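Local atomic coordinates of putative TetR-family transcriptional regulator (Streptomyces coelicolor, PDB entry 2HXO), a protein that probably binds cis-regulatory DNA and controls transcription as a TetR-family regulator. Residues E27-V32 with E62-A67; A70-A75 with P106-Q111. All coordinates share one frame; numbering follows the deposited sequence.

Contact 1: E27-V32 with E62-A67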
loop_
_atom_site.group_PDB
_atom_site.type_symbol
_atom_site.label_atom_id
_atom_site.label_comp_id
_atom_site.label_asym_id
_atom_site.label_seq_id
_atom_site.Cartn_x
_atom_site.Cartn_y
_atom_site.Cartn_z
ATOM N N GLU A 27 3.934 -6.600 22.689
ATOM C CA GLU A 27 2.947 -7.535 23.226
ATOM C C GLU A 27 1.593 -6.851 23.315
ATOM O O GLU A 27 0.568 -7.412 22.929
ATOM C CB GLU A 27 3.364 -8.012 24.621
ATOM C CG GLU A 27 4.726 -8.673 24.674
ATOM C CD GLU A 27 5.150 -9.020 26.087
ATOM O OE1 GLU A 27 5.196 -8.106 26.944
ATOM O OE2 GLU A 27 5.441 -10.209 26.342
ATOM N N LEU A 28 1.598 -5.629 23.831
ATOM C CA LEU A 28 0.373 -4.860 23.962
ATOM C C LEU A 28 -0.193 -4.531 22.588
ATOM O O LEU A 28 -1.393 -4.655 22.361
ATOM C CB LEU A 28 0.637 -3.566 24.743
ATOM C CG LEU A 28 0.996 -3.735 26.227
ATOM C CD1 LEU A 28 1.356 -2.380 26.832
ATOM C CD2 LEU A 28 -0.185 -4.362 26.969
ATOM N N LEU A 29 0.671 -4.111 21.669
ATOM C CA LEU A 29 0.217 -3.772 20.327
ATOM C C LEU A 29 -0.426 -4.982 19.655
ATOM O O LEU A 29 -1.384 -4.840 18.891
ATOM C CB LEU A 29 1.390 -3.254 19.483
ATOM C CG LEU A 29 1.821 -1.803 19.746
ATOM C CD1 LEU A 29 3.080 -1.486 18.964
ATOM C CD2 LEU A 29 0.703 -0.850 19.354
ATOM N N ASP A 30 0.101 -6.164 19.953
ATOM C CA ASP A 30 -0.413 -7.401 19.379
ATOM C C ASP A 30 -1.780 -7.785 19.941
ATOM O O ASP A 30 -2.635 -8.300 19.215
ATOM C CB ASP A 30 0.573 -8.545 19.634
ATOM C CG ASP A 30 1.848 -8.417 18.817
ATOM O OD1 ASP A 30 2.810 -9.161 19.095
ATOM O OD2 ASP A 30 1.886 -7.580 17.891
ATOM N N THR A 31 -1.983 -7.519 21.231
ATOM C CA THR A 31 -3.233 -7.862 21.913
ATOM C C THR A 31 -4.293 -6.759 21.947
ATOM O O THR A 31 -5.423 -6.974 21.513
ATOM C CB THR A 31 -2.945 -8.302 23.356
ATOM O OG1 THR A 31 -2.298 -7.227 24.050
ATOM C CG2 THR A 31 -2.024 -9.520 23.375
ATOM N N VAL A 32 -3.934 -5.586 22.460
ATOM C CA VAL A 32 -4.889 -4.482 22.550
ATOM C C VAL A 32 -4.771 -3.418 21.460
ATOM O O VAL A 32 -5.619 -2.523 21.368
ATOM C CB VAL A 32 -4.814 -3.787 23.940
ATOM C CG1 VAL A 32 -5.358 -4.720 25.019
ATOM C CG2 VAL A 32 -3.385 -3.400 24.265
ATOM N N GLU A 62 7.311 8.002 19.753
ATOM C CA GLU A 62 8.661 7.446 19.743
ATOM C C GLU A 62 8.665 5.961 20.127
ATOM O O GLU A 62 9.486 5.182 19.633
ATOM C CB GLU A 62 9.564 8.224 20.709
ATOM C CG GLU A 62 9.893 9.678 20.328
ATOM C CD GLU A 62 8.664 10.568 20.104
ATOM O OE1 GLU A 62 7.719 10.541 20.934
ATOM O OE2 GLU A 62 8.656 11.307 19.086
ATOM N N LEU A 63 7.757 5.567 21.013
ATOM C CA LEU A 63 7.676 4.174 21.434
ATOM C C LEU A 63 7.141 3.307 20.282
ATOM O O LEU A 63 7.615 2.193 20.057
ATOM C CB LEU A 63 6.771 4.051 22.658
ATOM C CG LEU A 63 6.670 2.682 23.333
ATOM C CD1 LEU A 63 8.052 2.164 23.682
ATOM C CD2 LEU A 63 5.803 2.810 24.578
ATOM N N LEU A 64 6.155 3.821 19.558
ATOM C CA LEU A 64 5.604 3.096 18.416
ATOM C C LEU A 64 6.722 2.890 17.392
ATOM O O LEU A 64 6.838 1.817 16.795
ATOM C CB LEU A 64 4.462 3.885 17.772
ATOM C CG LEU A 64 3.146 4.000 18.550
ATOM C CD1 LEU A 64 2.179 4.881 17.770
ATOM C CD2 LEU A 64 2.553 2.619 18.777
ATOM N N GLY A 65 7.543 3.921 17.199
ATOM C CA GLY A 65 8.645 3.826 16.254
ATOM C C GLY A 65 9.668 2.781 16.661
ATOM O O GLY A 65 10.161 2.017 15.830
ATOM N N ALA A 66 9.988 2.735 17.947
ATOM C CA ALA A 66 10.959 1.776 18.442
ATOM C C ALA A 66 10.416 0.359 18.322
ATOM O O ALA A 66 11.175 -0.585 18.097
ATOM C CB ALA A 66 11.303 2.083 19.894
ATOM N N ALA A 67 9.103 0.211 18.488
ATOM C CA ALA A 67 8.453 -1.097 18.400
ATOM C C ALA A 67 8.452 -1.570 16.948
ATOM O O ALA A 67 8.755 -2.725 16.653
ATOM C CB ALA A 67 7.025 -1.001 18.922
#
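Leu29 meets Leu64 and Ala67 where the first helix of the TetR-type DNA-binding domain, 18-31, packs on helix 60-76, the long helix that runs on from this domain into the body of the protein. The predicted helix-turn-helix, residues 38-57, lies in the chain between the two segments. All of the contact between them is apolar, made by methyl groups alone. The two branches of Leu29 share the work: CD2 lies 4.0 Å from CD2 of Leu64, while CD1 reaches CB of Ala67 at 4.0 Å. Leu29 and Leu64 cross at about a right angle, and Leu64 offers a single methyl to both branches of its partner. In Leu29, CG stands anti to the carbonyl carbon (chi1 -78°), which carries the fork across to the other helix. Only 100 Å² is buried in total, and the nearest CA atoms, those of Leu29 and Ala67, are 8.9 Å apart, so the two segments meet through side chains and not backbone. Neighbouring groups extend the apolar contact: Trp107 of helix 107-118 touches both Leu29 and Ala67, and Leu37 packs on Leu64. The carboxylate of the neighbouring Asp30 turns to other partners, its OD2 hydrogen-bonded to both Trp107 NE1 and His105 ND1. CD2 of Leu64 also sits 4.1 Å from CD1 of Leu29, almost as near as it is to CD2.

Contact 2: A70-A75 with P106-Q111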
loop_
_atom_site.group_PDB
_atom_site.type_symbol
_atom_site.label_atom_id
_atom_site.label_comp_id
_atom_site.label_asym_id
_atom_site.label_seq_id
_atom_site.Cartn_x
_atom_site.Cartn_y
_atom_site.Cartn_z
ATOM N N ALA A 70 12.081 -2.491 16.004
ATOM C CA ALA A 70 12.529 -3.750 16.592
ATOM C C ALA A 70 11.969 -4.954 15.836
ATOM O O ALA A 70 12.688 -5.907 15.536
ATOM C CB ALA A 70 12.118 -3.814 18.058
ATOM N N VAL A 71 10.680 -4.911 15.541
ATOM C CA VAL A 71 10.026 -5.992 14.822
ATOM C C VAL A 71 10.579 -6.148 13.401
ATOM O O VAL A 71 10.834 -7.258 12.946
ATOM C CB VAL A 71 8.498 -5.750 14.765
ATOM C CG1 VAL A 71 7.893 -6.448 13.554
ATOM C CG2 VAL A 71 7.859 -6.262 16.048
ATOM N N VAL A 72 10.759 -5.028 12.711
ATOM C CA VAL A 72 11.271 -5.042 11.348
ATOM C C VAL A 72 12.701 -5.583 11.298
ATOM O O VAL A 72 13.012 -6.469 10.496
ATOM C CB VAL A 72 11.208 -3.623 10.738
ATOM C CG1 VAL A 72 11.961 -3.572 9.422
ATOM C CG2 VAL A 72 9.751 -3.225 10.526
ATOM N N THR A 73 13.564 -5.055 12.158
ATOM C CA THR A 73 14.950 -5.488 12.216
ATOM C C THR A 73 15.051 -6.981 12.469
ATOM O O THR A 73 15.828 -7.684 11.824
ATOM C CB THR A 73 15.715 -4.768 13.346
ATOM O OG1 THR A 73 15.881 -3.385 13.015
ATOM C CG2 THR A 73 17.083 -5.400 13.558
ATOM N N ALA A 74 14.260 -7.468 13.416
ATOM C CA ALA A 74 14.292 -8.882 13.771
ATOM C C ALA A 74 13.829 -9.766 12.623
ATOM O O ALA A 74 14.433 -10.803 12.349
ATOM C CB ALA A 74 13.434 -9.136 15.018
ATOM N N ALA A 75 12.767 -9.350 11.944
ATOM C CA ALA A 75 12.225 -10.136 10.844
ATOM C C ALA A 75 13.132 -10.170 9.616
ATOM O O ALA A 75 13.396 -11.234 9.051
ATOM C CB ALA A 75 10.855 -9.605 10.458
ATOM N N PRO A 106 -0.331 -7.218 12.907
ATOM C CA PRO A 106 -1.278 -6.419 12.119
ATOM C C PRO A 106 -1.073 -4.916 12.196
ATOM O O PRO A 106 -1.204 -4.203 11.198
ATOM C CB PRO A 106 -2.632 -6.846 12.680
ATOM C CG PRO A 106 -2.388 -8.283 13.048
ATOM C CD PRO A 106 -1.040 -8.215 13.728
ATOM N N TRP A 107 -0.768 -4.434 13.392
ATOM C CA TRP A 107 -0.546 -3.006 13.603
ATOM C C TRP A 107 0.667 -2.470 12.818
ATOM O O TRP A 107 0.743 -1.276 12.523
ATOM C CB TRP A 107 -0.340 -2.736 15.095
ATOM C CG TRP A 107 0.753 -3.580 15.709
ATOM C CD1 TRP A 107 0.614 -4.805 16.298
ATOM C CD2 TRP A 107 2.152 -3.266 15.767
ATOM N NE1 TRP A 107 1.837 -5.274 16.725
ATOM C CE2 TRP A 107 2.798 -4.350 16.410
ATOM C CE3 TRP A 107 2.923 -2.175 15.339
ATOM C CZ2 TRP A 107 4.184 -4.374 16.634
ATOM C CZ3 TRP A 107 4.305 -2.200 15.563
ATOM C CH2 TRP A 107 4.917 -3.294 16.206
ATOM N N LEU A 108 1.602 -3.351 12.473
ATOM C CA LEU A 108 2.812 -2.944 11.759
ATOM C C LEU A 108 2.593 -2.164 10.467
ATOM O O LEU A 108 3.273 -1.165 10.222
ATOM C CB LEU A 108 3.693 -4.161 11.455
ATOM C CG LEU A 108 5.124 -3.826 11.015
ATOM C CD1 LEU A 108 5.856 -3.123 12.156
ATOM C CD2 LEU A 108 5.873 -5.090 10.638
ATOM N N ALA A 109 1.657 -2.615 9.639
ATOM C CA ALA A 109 1.394 -1.950 8.366
ATOM C C ALA A 109 1.039 -0.475 8.525
ATOM O O ALA A 109 1.497 0.369 7.755
ATOM C CB ALA A 109 0.276 -2.673 7.621
ATOM N N THR A 110 0.217 -0.170 9.523
ATOM C CA THR A 110 -0.199 1.200 9.776
ATOM C C THR A 110 0.973 2.052 10.254
ATOM O O THR A 110 1.113 3.209 9.858
ATOM C CB THR A 110 -1.322 1.254 10.845
ATOM O OG1 THR A 110 -2.463 0.526 10.373
ATOM C CG2 THR A 110 -1.735 2.700 11.121
ATOM N N GLN A 111 1.817 1.475 11.106
ATOM C CA GLN A 111 2.958 2.205 11.633
ATOM C C GLN A 111 3.977 2.546 10.558
ATOM O O GLN A 111 4.620 3.596 10.624
ATOM C CB GLN A 111 3.619 1.414 12.763
ATOM C CG GLN A 111 2.807 1.430 14.042
ATOM C CD GLN A 111 2.373 2.833 14.407
ATOM O OE1 GLN A 111 3.196 3.744 14.479
ATOM N NE2 GLN A 111 1.074 3.018 14.636
#
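Val71 directs CG1 anti to the backbone N (chi1 154°) and CG2 anti to the carbonyl carbon, an arrangement that hands one methyl to Leu108 and the other to Trp107. Leu108 answers with CG likewise anti to its N (chi1 -166°), and the two side chains meet tip to tip: CG1 of Val71 is 3.8 Å from CD2 of Leu108 and 4.1 Å from CD1. The other methyl, CG2, approaches the six-membered part of the Trp107 indole obliquely, 4.2 Å from CZ2. Val72 adds a flanking contact, its CG2 lying 4.2 Å from CD1 of Leu108. The short helical segments 70-75 and 107-111 are strongly inclined, at 109° between their N-to-C directions, and their axes stay 11.8 Å apart at closest approach, a spacing bridged by side chains. Here the C-terminal half of helix 60-76 joins helix 107-118 of the TetR-type C-terminal domain, which in relatives binds ligands; Leu98 and Ala101 of helix 87-104 pack beside it, on Val72 and Leu108 respectively. An alanine in place of Val71 would lose both methyls, and the resulting gap would probably leave the end of Leu108 and the six-membered ring of the indole less firmly packed. Since every atom meeting across this interface is carbon, its hold depends on shape and burial, while the polar end of Trp107, NE1, is satisfied by Asp30 of helix 18-31.

Overall arrangement
Contacts 1 and 2 lie in series along the chain and share helix 60-76, which gives residues 62-67 to the first and 70-75 to the second; their centres are about 9 Å apart. Trp107 couples them directly: its NE1 is 2.6 Å from Asp30 OD2, a probable hydrogen bond, and its CD1 is 3.3 Å from the carbonyl O of Leu29. A second link is packing of Leu64 CB on Gln111 OE1 at 3.5 Å. Together they join the DNA-binding region to the C-terminal domain, a route consistent with the transmission of signals in TetR relatives. Neither contact is touched by the other protein chain of the assembly.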